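Side-chain contacts in transcriptional regulator, LacI family (Burkholderia phymatum, PDB 2RGY), which probably regulates transcription as a LacI-family regulator whose periplasmic-binding-protein-like effector domain senses a small, perhaps sugar-like, ligand: residues Q55-V60 and H76-E81; L103-F108 and V252-N257; H112-E117 and F270-S275; P165-D170 and T180-E185. One frame throughout, in Å; residues are numbered along the deposited sequence.

Interaction 1 (Q55-V60 and H76-E81)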
loop_
_atom_site.group_PDB
_atom_site.type_symbol
_atom_site.label_atom_id
_atom_site.label_comp_id
_atom_site.label_asym_id
_atom_site.label_seq_id
_atom_site.Cartn_x
_atom_site.Cartn_y
_atom_site.Cartn_z
ATOM N N GLN A 55 1.005 -6.008 20.788
ATOM C CA GLN A 55 0.795 -6.748 19.554
ATOM C C GLN A 55 2.139 -6.932 18.868
ATOM O O GLN A 55 2.354 -7.923 18.195
ATOM C CB GLN A 55 -0.144 -5.993 18.618
ATOM C CG GLN A 55 -1.597 -5.999 19.025
ATOM C CD GLN A 55 -2.452 -5.294 17.998
ATOM O OE1 GLN A 55 -2.455 -5.663 16.826
ATOM N NE2 GLN A 55 -3.176 -4.266 18.427
ATOM N N ALA A 56 3.033 -5.964 19.034
ATOM C CA ALA A 56 4.364 -6.044 18.435
ATOM C C ALA A 56 5.241 -7.001 19.250
ATOM O O ALA A 56 6.036 -7.757 18.697
ATOM C CB ALA A 56 5.008 -4.650 18.384
ATOM N N LEU A 57 5.096 -6.957 20.570
ATOM C CA LEU A 57 5.871 -7.837 21.436
ATOM C C LEU A 57 5.535 -9.287 21.121
ATOM O O LEU A 57 6.427 -10.118 20.965
ATOM C CB LEU A 57 5.574 -7.555 22.916
ATOM C CG LEU A 57 6.356 -6.483 23.687
ATOM C CD1 LEU A 57 7.841 -6.675 23.432
ATOM C CD2 LEU A 57 5.918 -5.086 23.281
ATOM N N GLU A 58 4.244 -9.581 21.018
ATOM C CA GLU A 58 3.785 -10.932 20.730
ATOM C C GLU A 58 4.237 -11.398 19.340
ATOM O O GLU A 58 4.677 -12.535 19.167
ATOM C CB GLU A 58 2.256 -10.998 20.831
ATOM C CG GLU A 58 1.701 -10.466 22.144
ATOM C CD GLU A 58 0.177 -10.491 22.211
ATOM O OE1 GLU A 58 -0.488 -10.182 21.190
ATOM O OE2 GLU A 58 -0.366 -10.807 23.296
ATOM N N ALA A 59 4.126 -10.519 18.353
ATOM C CA ALA A 59 4.517 -10.867 16.992
ATOM C C ALA A 59 6.010 -11.163 16.893
ATOM O O ALA A 59 6.410 -12.157 16.287
ATOM C CB ALA A 59 4.139 -9.752 16.047
ATOM N N VAL A 60 6.840 -10.307 17.481
ATOM C CA VAL A 60 8.281 -10.537 17.434
ATOM C C VAL A 60 8.646 -11.817 18.191
ATOM O O VAL A 60 9.495 -12.583 17.739
ATOM C CB VAL A 60 9.071 -9.345 18.013
ATOM C CG1 VAL A 60 10.562 -9.638 17.961
ATOM C CG2 VAL A 60 8.761 -8.083 17.213
ATOM N N HIS A 76 7.116 1.717 16.067
ATOM C CA HIS A 76 7.241 2.917 16.871
ATOM C C HIS A 76 6.363 2.783 18.108
ATOM O O HIS A 76 6.222 3.732 18.879
ATOM C CB HIS A 76 6.837 4.147 16.056
ATOM C CG HIS A 76 5.406 4.133 15.615
ATOM N ND1 HIS A 76 4.356 4.169 16.511
ATOM C CD2 HIS A 76 4.853 4.092 14.383
ATOM C CE1 HIS A 76 3.216 4.155 15.841
ATOM N NE2 HIS A 76 3.487 4.108 14.551
ATOM N N ASP A 77 5.769 1.604 18.284
ATOM C CA ASP A 77 4.905 1.320 19.433
ATOM C C ASP A 77 5.714 0.661 20.549
ATOM O O ASP A 77 5.340 0.715 21.720
ATOM C CB ASP A 77 3.763 0.377 19.038
ATOM C CG ASP A 77 2.764 1.022 18.103
ATOM O OD1 ASP A 77 2.038 1.931 18.546
ATOM O OD2 ASP A 77 2.698 0.621 16.922
ATOM N N LEU A 78 6.814 0.013 20.178
ATOM C CA LEU A 78 7.660 -0.637 21.167
ATOM C C LEU A 78 8.389 0.431 21.972
ATOM O O LEU A 78 8.668 1.516 21.469
ATOM C CB LEU A 78 8.694 -1.540 20.491
ATOM C CG LEU A 78 8.225 -2.770 19.706
ATOM C CD1 LEU A 78 9.431 -3.385 19.025
ATOM C CD2 LEU A 78 7.572 -3.795 20.644
ATOM N N HIS A 79 8.687 0.126 23.225
ATOM C CA HIS A 79 9.414 1.066 24.068
ATOM C C HIS A 79 10.861 0.630 24.052
ATOM O O HIS A 79 11.146 -0.543 23.821
ATOM C CB HIS A 79 8.869 1.038 25.494
ATOM C CG HIS A 79 7.554 1.729 25.638
ATOM N ND1 HIS A 79 6.678 1.880 24.584
ATOM C CD2 HIS A 79 6.941 2.268 26.718
ATOM C CE1 HIS A 79 5.581 2.480 25.009
ATOM N NE2 HIS A 79 5.716 2.726 26.301
ATOM N N ASP A 80 11.776 1.557 24.306
ATOM C CA ASP A 80 13.190 1.208 24.280
ATOM C C ASP A 80 13.492 -0.059 25.081
ATOM O O ASP A 80 14.258 -0.905 24.633
ATOM C CB ASP A 80 14.040 2.385 24.790
ATOM C CG ASP A 80 14.051 3.572 23.825
ATOM O OD1 ASP A 80 13.309 3.549 22.820
ATOM O OD2 ASP A 80 14.803 4.542 24.068
ATOM N N GLU A 81 12.877 -0.199 26.252
ATOM C CA GLU A 81 13.116 -1.369 27.095
ATOM C C GLU A 81 12.725 -2.674 26.387
ATOM O O GLU A 81 13.290 -3.739 26.667
ATOM C CB GLU A 81 12.359 -1.229 28.435
ATOM C CG GLU A 81 10.900 -1.677 28.422
ATOM C CD GLU A 81 10.117 -1.266 29.678
ATOM O OE1 GLU A 81 10.727 -1.111 30.769
ATOM O OE2 GLU A 81 8.878 -1.108 29.571
#
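Ala56 turns its methyl group from helix 52-65 toward Leu78, and this is also where the two backbones come closest, with the CA atoms of Ala56 and Leu78 6.9 Å apart. Its CB lies 3.5 Å from Leu78 CD2, with Leu78 CG a little farther back, so the small side chain lets the leucine branch settle close to the helix. One residue on, Leu57 sends its isobutyl group across that of Leu78 at a slant. Its CD2 meets Leu78 CD2 at 3.4 Å, tighter than ordinary methyl packing, while Leu57 CD1 stands off at 4.0 Å from the same methyl. Leu78 therefore uses a single branch for both neighbours: chi1 of -65° puts its CG beside the backbone N, and chi2 of 174° directs CD2 to Ala56 and Leu57. Farther along, Ala59 packs on Arg35 of the second subunit, and Val60 points toward the other segment but packs on Phe14 and Leu86. No hydrogen bond joins the segments. Within 76-81, His79 ND1 gives a weak bond to Asp77 O, and His79 takes the N-cap position of helix 80-89, where its backbone N is bonded to Asp82 OD2. Leu78 itself continues onto Leu83 and Leu86 of that helix. The contact thus packs a crossover helix, linking parallel strands 40-44 and 70-73, against the strand-to-helix turn of the next beta-alpha unit, as is characteristic of the Rossmann-like N-terminal subdomain of LacI-family effector domains.

Interaction 2 (L103-F108 and V252-N257)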
loop_
_atom_site.group_PDB
_atom_site.type_symbol
_atom_site.label_atom_id
_atom_site.label_comp_id
_atom_site.label_asym_id
_atom_site.label_seq_id
_atom_site.Cartn_x
_atom_site.Cartn_y
_atom_site.Cartn_z
ATOM N N LEU A 103 23.504 -1.339 21.404
ATOM C CA LEU A 103 24.268 -1.864 20.269
ATOM C C LEU A 103 23.936 -1.038 19.033
ATOM O O LEU A 103 23.191 -1.480 18.161
ATOM C CB LEU A 103 23.899 -3.325 20.014
ATOM C CG LEU A 103 24.969 -4.127 19.280
ATOM C CD1 LEU A 103 26.082 -4.441 20.274
ATOM C CD2 LEU A 103 24.395 -5.412 18.724
ATOM N N PRO A 104 24.491 0.176 18.947
ATOM C CA PRO A 104 24.291 1.127 17.849
ATOM C C PRO A 104 24.250 0.617 16.411
ATOM O O PRO A 104 23.330 0.962 15.669
ATOM C CB PRO A 104 25.402 2.142 18.072
ATOM C CG PRO A 104 25.479 2.180 19.584
ATOM C CD PRO A 104 25.423 0.723 19.950
ATOM N N ASP A 105 25.209 -0.189 15.973
ATOM C CA ASP A 105 25.104 -0.584 14.578
ATOM C C ASP A 105 23.988 -1.568 14.257
ATOM O O ASP A 105 23.863 -2.005 13.122
ATOM C CB ASP A 105 26.444 -1.063 14.008
ATOM C CG ASP A 105 27.118 -2.061 14.871
ATOM O OD1 ASP A 105 26.412 -2.976 15.345
ATOM O OD2 ASP A 105 28.354 -1.942 15.062
ATOM N N ALA A 106 23.161 -1.890 15.248
ATOM C CA ALA A 106 22.014 -2.771 15.031
ATOM C C ALA A 106 20.836 -1.847 14.698
ATOM O O ALA A 106 19.707 -2.295 14.488
ATOM C CB ALA A 106 21.709 -3.571 16.290
ATOM N N SER A 107 21.127 -0.550 14.656
ATOM C CA SER A 107 20.134 0.477 14.365
ATOM C C SER A 107 20.438 1.224 13.064
ATOM O O SER A 107 21.548 1.723 12.859
ATOM C CB SER A 107 20.065 1.486 15.516
ATOM O OG SER A 107 19.271 2.604 15.154
ATOM N N PHE A 108 19.437 1.278 12.190
ATOM C CA PHE A 108 19.547 1.968 10.911
ATOM C C PHE A 108 18.420 2.987 10.878
ATOM O O PHE A 108 17.247 2.637 10.742
ATOM C CB PHE A 108 19.442 0.962 9.774
ATOM C CG PHE A 108 20.696 0.157 9.588
ATOM C CD1 PHE A 108 21.629 0.516 8.607
ATOM C CD2 PHE A 108 20.981 -0.924 10.435
ATOM C CE1 PHE A 108 22.835 -0.184 8.473
ATOM C CE2 PHE A 108 22.185 -1.633 10.317
ATOM C CZ PHE A 108 23.116 -1.265 9.331
ATOM N N VAL A 252 19.278 -4.820 6.208
ATOM C CA VAL A 252 19.128 -6.238 5.924
ATOM C C VAL A 252 20.454 -6.884 5.516
ATOM O O VAL A 252 20.713 -8.029 5.863
ATOM C CB VAL A 252 18.057 -6.474 4.843
ATOM C CG1 VAL A 252 17.972 -7.948 4.506
ATOM C CG2 VAL A 252 16.702 -5.986 5.352
ATOM N N ARG A 253 21.292 -6.155 4.783
ATOM C CA ARG A 253 22.594 -6.691 4.385
ATOM C C ARG A 253 23.470 -6.904 5.619
ATOM O O ARG A 253 24.160 -7.919 5.733
ATOM C CB ARG A 253 23.286 -5.746 3.404
ATOM C CG ARG A 253 22.701 -5.826 2.006
ATOM C CD ARG A 253 23.391 -4.876 1.045
ATOM N NE ARG A 253 22.923 -5.087 -0.321
ATOM C CZ ARG A 253 23.289 -4.352 -1.363
ATOM N NH1 ARG A 253 24.130 -3.340 -1.202
ATOM N NH2 ARG A 253 22.821 -4.637 -2.567
ATOM N N TRP A 254 23.430 -5.950 6.544
ATOM C CA TRP A 254 24.198 -6.039 7.778
ATOM C C TRP A 254 23.799 -7.314 8.512
ATOM O O TRP A 254 24.653 -8.063 8.984
ATOM C CB TRP A 254 23.912 -4.833 8.673
ATOM C CG TRP A 254 24.677 -4.847 9.962
ATOM C CD1 TRP A 254 25.985 -4.492 10.139
ATOM C CD2 TRP A 254 24.190 -5.252 11.250
ATOM N NE1 TRP A 254 26.342 -4.649 11.462
ATOM C CE2 TRP A 254 25.257 -5.117 12.164
ATOM C CE3 TRP A 254 22.953 -5.719 11.724
ATOM C CZ2 TRP A 254 25.129 -5.434 13.530
ATOM C CZ3 TRP A 254 22.823 -6.034 13.086
ATOM C CH2 TRP A 254 23.906 -5.889 13.967
ATOM N N LEU A 255 22.492 -7.558 8.584
ATOM C CA LEU A 255 21.964 -8.738 9.257
ATOM C C LEU A 255 22.382 -10.016 8.533
ATOM O O LEU A 255 22.757 -11.003 9.159
ATOM C CB LEU A 255 20.436 -8.644 9.334
ATOM C CG LEU A 255 19.702 -9.739 10.107
ATOM C CD1 LEU A 255 20.188 -9.743 11.552
ATOM C CD2 LEU A 255 18.195 -9.506 10.035
ATOM N N ILE A 256 22.328 -9.991 7.210
ATOM C CA ILE A 256 22.707 -11.155 6.425
ATOM C C ILE A 256 24.191 -11.490 6.643
ATOM O O ILE A 256 24.559 -12.662 6.716
ATOM C CB ILE A 256 22.363 -10.931 4.920
ATOM C CG1 ILE A 256 20.832 -10.928 4.754
ATOM C CG2 ILE A 256 22.986 -12.017 4.056
ATOM C CD1 ILE A 256 20.337 -10.701 3.333
ATOM N N ASN A 257 25.033 -10.466 6.786
ATOM C CA ASN A 257 26.460 -10.679 7.045
ATOM C C ASN A 257 26.629 -11.516 8.322
ATOM O O ASN A 257 27.330 -12.530 8.340
ATOM C CB ASN A 257 27.183 -9.338 7.247
ATOM C CG ASN A 257 27.485 -8.619 5.944
ATOM O OD1 ASN A 257 28.033 -7.514 5.952
ATOM N ND2 ASN A 257 27.137 -9.235 4.823
#
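The indole of Trp254 reaches out from helix 244-260 and lies against the 3-10 turn at 104-106, with Asp105 O over the centre of one ring face, 3.5 Å above its plane. Trp254 CG is anti to the backbone N (chi1 -180°), which swings the ring clear of its own helix and toward the turn. The Asp105 side chain runs at roughly a right angle to the indole. Its OD1 comes within 3.3 Å of Trp254 CZ2, with the carboxylate and ring planes inclined at 43°. Next to it, Ala106 offers CA to the six-membered ring in an off-centre CH-pi contact, 4.2 Å from the centroid, and the methyl CB lies 3.9 Å from Trp254 CH2. The turn leads into strand 107-108, an outermost strand of the parallel sheet of the N-terminal subdomain; helix 244-260, which follows a strand of the other sheet, has crossed back to pack here, a chain path shared by type I periplasmic-binding-protein folds. From strand 107-108, Phe108 places its CZ 3.7 Å from Trp254 CB. The phenyl and the five-membered ring meet obliquely, planes at 54° and centroids 5.7 Å apart. Arg268 joins the group twice, hydrogen-bonding Asp105 O through NH2 and making a cation-pi contact with the indole, while Val94 of strand 93-96 touches both Phe108 and Trp254.

Interaction 3 (H112-E117 and F270-S275)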
loop_
_atom_site.group_PDB
_atom_site.type_symbol
_atom_site.label_atom_id
_atom_site.label_comp_id
_atom_site.label_asym_id
_atom_site.label_seq_id
_atom_site.Cartn_x
_atom_site.Cartn_y
_atom_site.Cartn_z
ATOM N N HIS A 112 15.908 12.222 10.934
ATOM C CA HIS A 112 14.575 12.821 11.032
ATOM C C HIS A 112 14.595 14.282 11.476
ATOM O O HIS A 112 13.716 15.060 11.103
ATOM C CB HIS A 112 13.693 12.009 11.987
ATOM C CG HIS A 112 13.289 10.673 11.447
ATOM N ND1 HIS A 112 12.597 10.527 10.263
ATOM C CD2 HIS A 112 13.486 9.419 11.923
ATOM C CE1 HIS A 112 12.388 9.243 10.032
ATOM N NE2 HIS A 112 12.918 8.549 11.024
ATOM N N ARG A 113 15.593 14.652 12.273
ATOM C CA ARG A 113 15.712 16.028 12.750
ATOM C C ARG A 113 15.853 16.901 11.511
ATOM O O ARG A 113 15.127 17.874 11.327
ATOM C CB ARG A 113 16.951 16.165 13.637
ATOM C CG ARG A 113 17.046 17.454 14.429
ATOM C CD ARG A 113 18.346 17.459 15.224
ATOM N NE ARG A 113 18.192 18.059 16.547
ATOM C CZ ARG A 113 19.200 18.262 17.400
ATOM N NH1 ARG A 113 20.441 17.909 17.070
ATOM N NH2 ARG A 113 18.972 18.838 18.580
ATOM N N ARG A 114 16.788 16.519 10.650
ATOM C CA ARG A 114 17.037 17.236 9.411
ATOM C C ARG A 114 15.788 17.199 8.529
ATOM O O ARG A 114 15.494 18.150 7.805
ATOM C CB ARG A 114 18.219 16.596 8.681
ATOM C CG ARG A 114 18.435 17.080 7.270
ATOM C CD ARG A 114 18.854 18.526 7.199
ATOM N NE ARG A 114 19.235 18.855 5.832
ATOM C CZ ARG A 114 19.656 20.051 5.434
ATOM N NH1 ARG A 114 19.754 21.047 6.308
ATOM N NH2 ARG A 114 19.980 20.248 4.156
ATOM N N GLY A 115 15.065 16.087 8.590
ATOM C CA GLY A 115 13.851 15.953 7.803
ATOM C C GLY A 115 12.819 16.990 8.206
ATOM O O GLY A 115 12.238 17.651 7.350
ATOM N N GLY A 116 12.592 17.138 9.509
ATOM C CA GLY A 116 11.627 18.116 9.979
ATOM C C GLY A 116 12.087 19.522 9.629
ATOM O O GLY A 116 11.291 20.376 9.243
ATOM N N GLU A 117 13.389 19.754 9.752
ATOM C CA GLU A 117 13.983 21.047 9.449
ATOM C C GLU A 117 13.661 21.460 8.013
ATOM O O GLU A 117 13.222 22.583 7.772
ATOM C CB GLU A 117 15.494 20.960 9.665
ATOM C CG GLU A 117 16.279 22.196 9.322
ATOM C CD GLU A 117 17.758 22.001 9.592
ATOM O OE1 GLU A 117 18.553 21.997 8.617
ATOM O OE2 GLU A 117 18.118 21.837 10.783
ATOM N N PHE A 270 22.632 8.549 4.482
ATOM C CA PHE A 270 22.005 8.924 3.228
ATOM C C PHE A 270 21.374 10.282 3.408
ATOM O O PHE A 270 20.894 10.616 4.493
ATOM C CB PHE A 270 20.986 7.879 2.803
ATOM C CG PHE A 270 21.588 6.525 2.620
ATOM C CD1 PHE A 270 21.491 5.568 3.630
ATOM C CD2 PHE A 270 22.334 6.233 1.475
ATOM C CE1 PHE A 270 22.130 4.330 3.507
ATOM C CE2 PHE A 270 22.987 4.993 1.334
ATOM C CZ PHE A 270 22.886 4.039 2.354
ATOM N N PRO A 271 21.391 11.101 2.354
ATOM C CA PRO A 271 20.791 12.415 2.537
ATOM C C PRO A 271 19.276 12.439 2.443
ATOM O O PRO A 271 18.649 11.597 1.797
ATOM C CB PRO A 271 21.470 13.252 1.449
ATOM C CG PRO A 271 21.617 12.275 0.336
ATOM C CD PRO A 271 22.081 11.006 1.052
ATOM N N VAL A 272 18.701 13.403 3.141
ATOM C CA VAL A 272 17.272 13.612 3.120
ATOM C C VAL A 272 17.136 14.885 2.283
ATOM O O VAL A 272 17.919 15.829 2.429
ATOM C CB VAL A 272 16.733 13.830 4.539
ATOM C CG1 VAL A 272 17.381 15.051 5.138
ATOM C CG2 VAL A 272 15.225 13.990 4.513
ATOM N N THR A 273 16.172 14.890 1.378
ATOM C CA THR A 273 15.944 16.038 0.517
ATOM C C THR A 273 14.444 16.283 0.433
ATOM O O THR A 273 13.653 15.560 1.049
ATOM C CB THR A 273 16.462 15.775 -0.902
ATOM O OG1 THR A 273 15.858 14.577 -1.406
ATOM C CG2 THR A 273 17.987 15.617 -0.901
ATOM N N VAL A 274 14.052 17.305 -0.316
ATOM C CA VAL A 274 12.637 17.601 -0.472
ATOM C C VAL A 274 12.217 17.392 -1.912
ATOM O O VAL A 274 12.836 17.920 -2.835
ATOM C CB VAL A 274 12.307 19.038 -0.060
ATOM C CG1 VAL A 274 10.869 19.353 -0.394
ATOM C CG2 VAL A 274 12.523 19.202 1.429
ATOM N N SER A 275 11.172 16.599 -2.102
ATOM C CA SER A 275 10.665 16.343 -3.434
ATOM C C SER A 275 9.600 17.390 -3.721
ATOM O O SER A 275 8.458 17.262 -3.291
ATOM C CB SER A 275 10.084 14.933 -3.511
ATOM O OG SER A 275 11.094 13.985 -3.217
#
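Val272 CG1 is modelled loosely beside the edge of the Arg114 guanidinium, near its plane, though too close to Arg114 CG for its position to be trusted. On the helix, Arg114 NH1 reaches Glu117 OE1 in a salt bridge of 2.8 Å. That carboxylate oxygen is met nearly end-on, but it is tilted 20° out of the guanidinium plane and the N-H...O angle is a bent 133°. Arg114 arrives there because its chain folds at chi2 (67°), which turns the charged end back along the helix toward the residue three positions on. The methylene part of the same chain is placed against Val272 CG1, and its exact spacing shares the doubt over that methyl. The other valine branch, CG2, faces the backbone of the helix, 4.1 Å from Gly115 CA, where the absence of a side chain leaves the helix surface low. Val272 also touches Val240 and Leu118. Helix 112-125 opens the C-terminal subdomain after the chain crosses over from strand 107-108, and 270-275 runs into the outermost strand 273-275, with Val272 just before the strand, so the contact joins the start of helix 112-125 to the approach to strand 273-275. No hydrogen bond spans it: the salt bridge of Arg114 stays within its own helix, and what crosses between the segments is nonpolar, resting most securely on the valine methyl against the glycine backbone.

Interaction 4 (P165-D170 and T180-E185)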
loop_
_atom_site.group_PDB
_atom_site.type_symbol
_atom_site.label_atom_id
_atom_site.label_comp_id
_atom_site.label_asym_id
_atom_site.label_seq_id
_atom_site.Cartn_x
_atom_site.Cartn_y
_atom_site.Cartn_z
ATOM N N PRO A 165 -0.529 25.466 16.002
ATOM C CA PRO A 165 -1.519 24.404 16.215
ATOM C C PRO A 165 -0.913 23.044 15.841
ATOM O O PRO A 165 -0.361 22.871 14.753
ATOM C CB PRO A 165 -2.683 24.816 15.308
ATOM C CG PRO A 165 -2.055 25.749 14.302
ATOM C CD PRO A 165 -1.074 26.524 15.138
ATOM N N LEU A 166 -1.015 22.096 16.762
ATOM C CA LEU A 166 -0.457 20.768 16.586
ATOM C C LEU A 166 -1.489 19.717 16.985
ATOM O O LEU A 166 -1.904 19.654 18.141
ATOM C CB LEU A 166 0.794 20.641 17.468
ATOM C CG LEU A 166 1.774 19.467 17.369
ATOM C CD1 LEU A 166 0.998 18.174 17.358
ATOM C CD2 LEU A 166 2.637 19.580 16.122
ATOM N N ILE A 167 -1.910 18.898 16.028
ATOM C CA ILE A 167 -2.883 17.840 16.301
ATOM C C ILE A 167 -2.149 16.502 16.335
ATOM O O ILE A 167 -1.503 16.130 15.361
ATOM C CB ILE A 167 -3.955 17.750 15.193
ATOM C CG1 ILE A 167 -4.500 19.139 14.852
ATOM C CG2 ILE A 167 -5.087 16.861 15.655
ATOM C CD1 ILE A 167 -5.296 19.793 15.977
ATOM N N GLU A 168 -2.233 15.784 17.452
ATOM C CA GLU A 168 -1.576 14.484 17.554
ATOM C C GLU A 168 -2.458 13.464 16.838
ATOM O O GLU A 168 -3.672 13.430 17.051
ATOM C CB GLU A 168 -1.411 14.067 19.017
ATOM C CG GLU A 168 -0.401 12.938 19.225
ATOM C CD GLU A 168 -0.510 12.283 20.599
ATOM O OE1 GLU A 168 -0.917 12.961 21.573
ATOM O OE2 GLU A 168 -0.172 11.088 20.713
ATOM N N SER A 169 -1.851 12.644 15.983
ATOM C CA SER A 169 -2.607 11.626 15.261
ATOM C C SER A 169 -1.880 10.276 15.286
ATOM O O SER A 169 -0.964 10.085 16.083
ATOM C CB SER A 169 -2.870 12.071 13.823
ATOM O OG SER A 169 -3.850 11.240 13.235
ATOM N N ASP A 170 -2.264 9.349 14.408
ATOM C CA ASP A 170 -1.656 8.022 14.421
ATOM C C ASP A 170 -1.029 7.497 13.134
ATOM O O ASP A 170 -0.823 6.297 13.012
ATOM C CB ASP A 170 -2.694 7.008 14.904
ATOM C CG ASP A 170 -3.886 6.915 13.970
ATOM O OD1 ASP A 170 -3.850 7.553 12.894
ATOM O OD2 ASP A 170 -4.855 6.201 14.298
ATOM N N THR A 180 -7.352 16.614 10.424
ATOM C CA THR A 180 -7.545 17.790 9.585
ATOM C C THR A 180 -8.859 18.453 9.986
ATOM O O THR A 180 -8.935 19.679 10.102
ATOM C CB THR A 180 -7.578 17.442 8.073
ATOM O OG1 THR A 180 -6.334 16.836 7.684
ATOM C CG2 THR A 180 -7.766 18.707 7.252
ATOM N N CYS A 181 -9.887 17.642 10.215
ATOM C CA CYS A 181 -11.182 18.179 10.619
ATOM C C CYS A 181 -11.070 18.920 11.950
ATOM O O CYS A 181 -11.606 20.016 12.106
ATOM C CB CYS A 181 -12.210 17.051 10.739
ATOM S SG CYS A 181 -12.623 16.322 9.155
ATOM N N GLN A 182 -10.375 18.319 12.908
ATOM C CA GLN A 182 -10.203 18.936 14.211
ATOM C C GLN A 182 -9.510 20.291 14.050
ATOM O O GLN A 182 -9.860 21.263 14.726
ATOM C CB GLN A 182 -9.378 18.026 15.124
ATOM C CG GLN A 182 -9.276 18.523 16.570
ATOM C CD GLN A 182 -8.388 17.644 17.448
ATOM O OE1 GLN A 182 -8.545 16.420 17.492
ATOM N NE2 GLN A 182 -7.457 18.270 18.161
ATOM N N LEU A 183 -8.546 20.358 13.136
ATOM C CA LEU A 183 -7.808 21.589 12.889
ATOM C C LEU A 183 -8.706 22.687 12.333
ATOM O O LEU A 183 -8.715 23.801 12.842
ATOM C CB LEU A 183 -6.655 21.324 11.919
ATOM C CG LEU A 183 -5.850 22.534 11.455
ATOM C CD1 LEU A 183 -5.176 23.215 12.652
ATOM C CD2 LEU A 183 -4.818 22.081 10.432
ATOM N N LEU A 184 -9.455 22.372 11.283
ATOM C CA LEU A 184 -10.363 23.337 10.655
ATOM C C LEU A 184 -11.461 23.811 11.595
ATOM O O LEU A 184 -11.893 24.970 11.538
ATOM C CB LEU A 184 -11.013 22.710 9.421
ATOM C CG LEU A 184 -10.037 22.337 8.317
ATOM C CD1 LEU A 184 -10.748 21.550 7.227
ATOM C CD2 LEU A 184 -9.419 23.605 7.768
ATOM N N GLU A 185 -11.926 22.898 12.442
ATOM C CA GLU A 185 -12.979 23.189 13.406
ATOM C C GLU A 185 -12.472 24.127 14.497
ATOM O O GLU A 185 -13.238 24.925 15.051
ATOM C CB GLU A 185 -13.479 21.881 14.041
ATOM C CG GLU A 185 -14.395 21.039 13.142
ATOM C CD GLU A 185 -14.561 19.596 13.641
ATOM O OE1 GLU A 185 -14.354 19.346 14.849
ATOM O OE2 GLU A 185 -14.912 18.708 12.826
HETATM O O HOH W 1 -5.747 14.975 18.158
#
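Strand 166-168 runs past helix 173-186 with Ile167 and Leu183 closest, their CA atoms 7.1 Å apart. The two form a beta-alpha unit of the C-terminal subdomain: the helix carries the chain from this edge strand over strand 131-135 to parallel strand 192-195, a beta-alpha-beta crossover in a Rossmann-like sheet. Ile167 points at the helix and uses both of its outer branches on the amide of Gln182. Its CD1 lies 3.4 Å from Gln182 NE2, and its CG2 is 3.8 Å from Gln182 CD, so the amide rests across two methyl groups that offer it no hydrogen bond. Gln182 gets there with CG anti to its own N (chi1 -174°) and the chain extended beyond, reaching from the helix over the isoleucine. Ile167 CG1 lies 4.2 Å from Leu183 CB. Leu183 leans the other way along the strand to place CD1 4.0 Å from Pro165 CB, and it also packs on Phe190. Pro165 in turn rests on Ala132, tying this end of the contact to the neighbouring strand, while the other face of strand 166-168 is covered by helix 141-155, through Leu166. At the exposed end of the glutamine the polar link is indirect: a single water donates one hydrogen bond of 2.8 Å to Glu168 O and a longer one of 3.2 Å to Gln182 OE1.

Overall arrangement
From the N terminus, interaction 1 closes first, a short loop within the N-terminal subdomain that finishes before the others begin. Interaction 2 opens at 103-108 and interaction 3 directly afterwards at 112-117, as the chain passes into the C-terminal subdomain. Interaction 4 then opens and closes locally, lying within the long loops of both 2 and 3, at the far edge of the sheet that interaction 3 also reaches. Helix 244-260 closes interaction 2 back on the N-terminal sheet, and 270-275 closes interaction 3 in the C-terminal subdomain. Interactions 2 and 3 therefore cross, following the chain as it passes repeatedly between the two subdomains, with their centres about 22 Å apart.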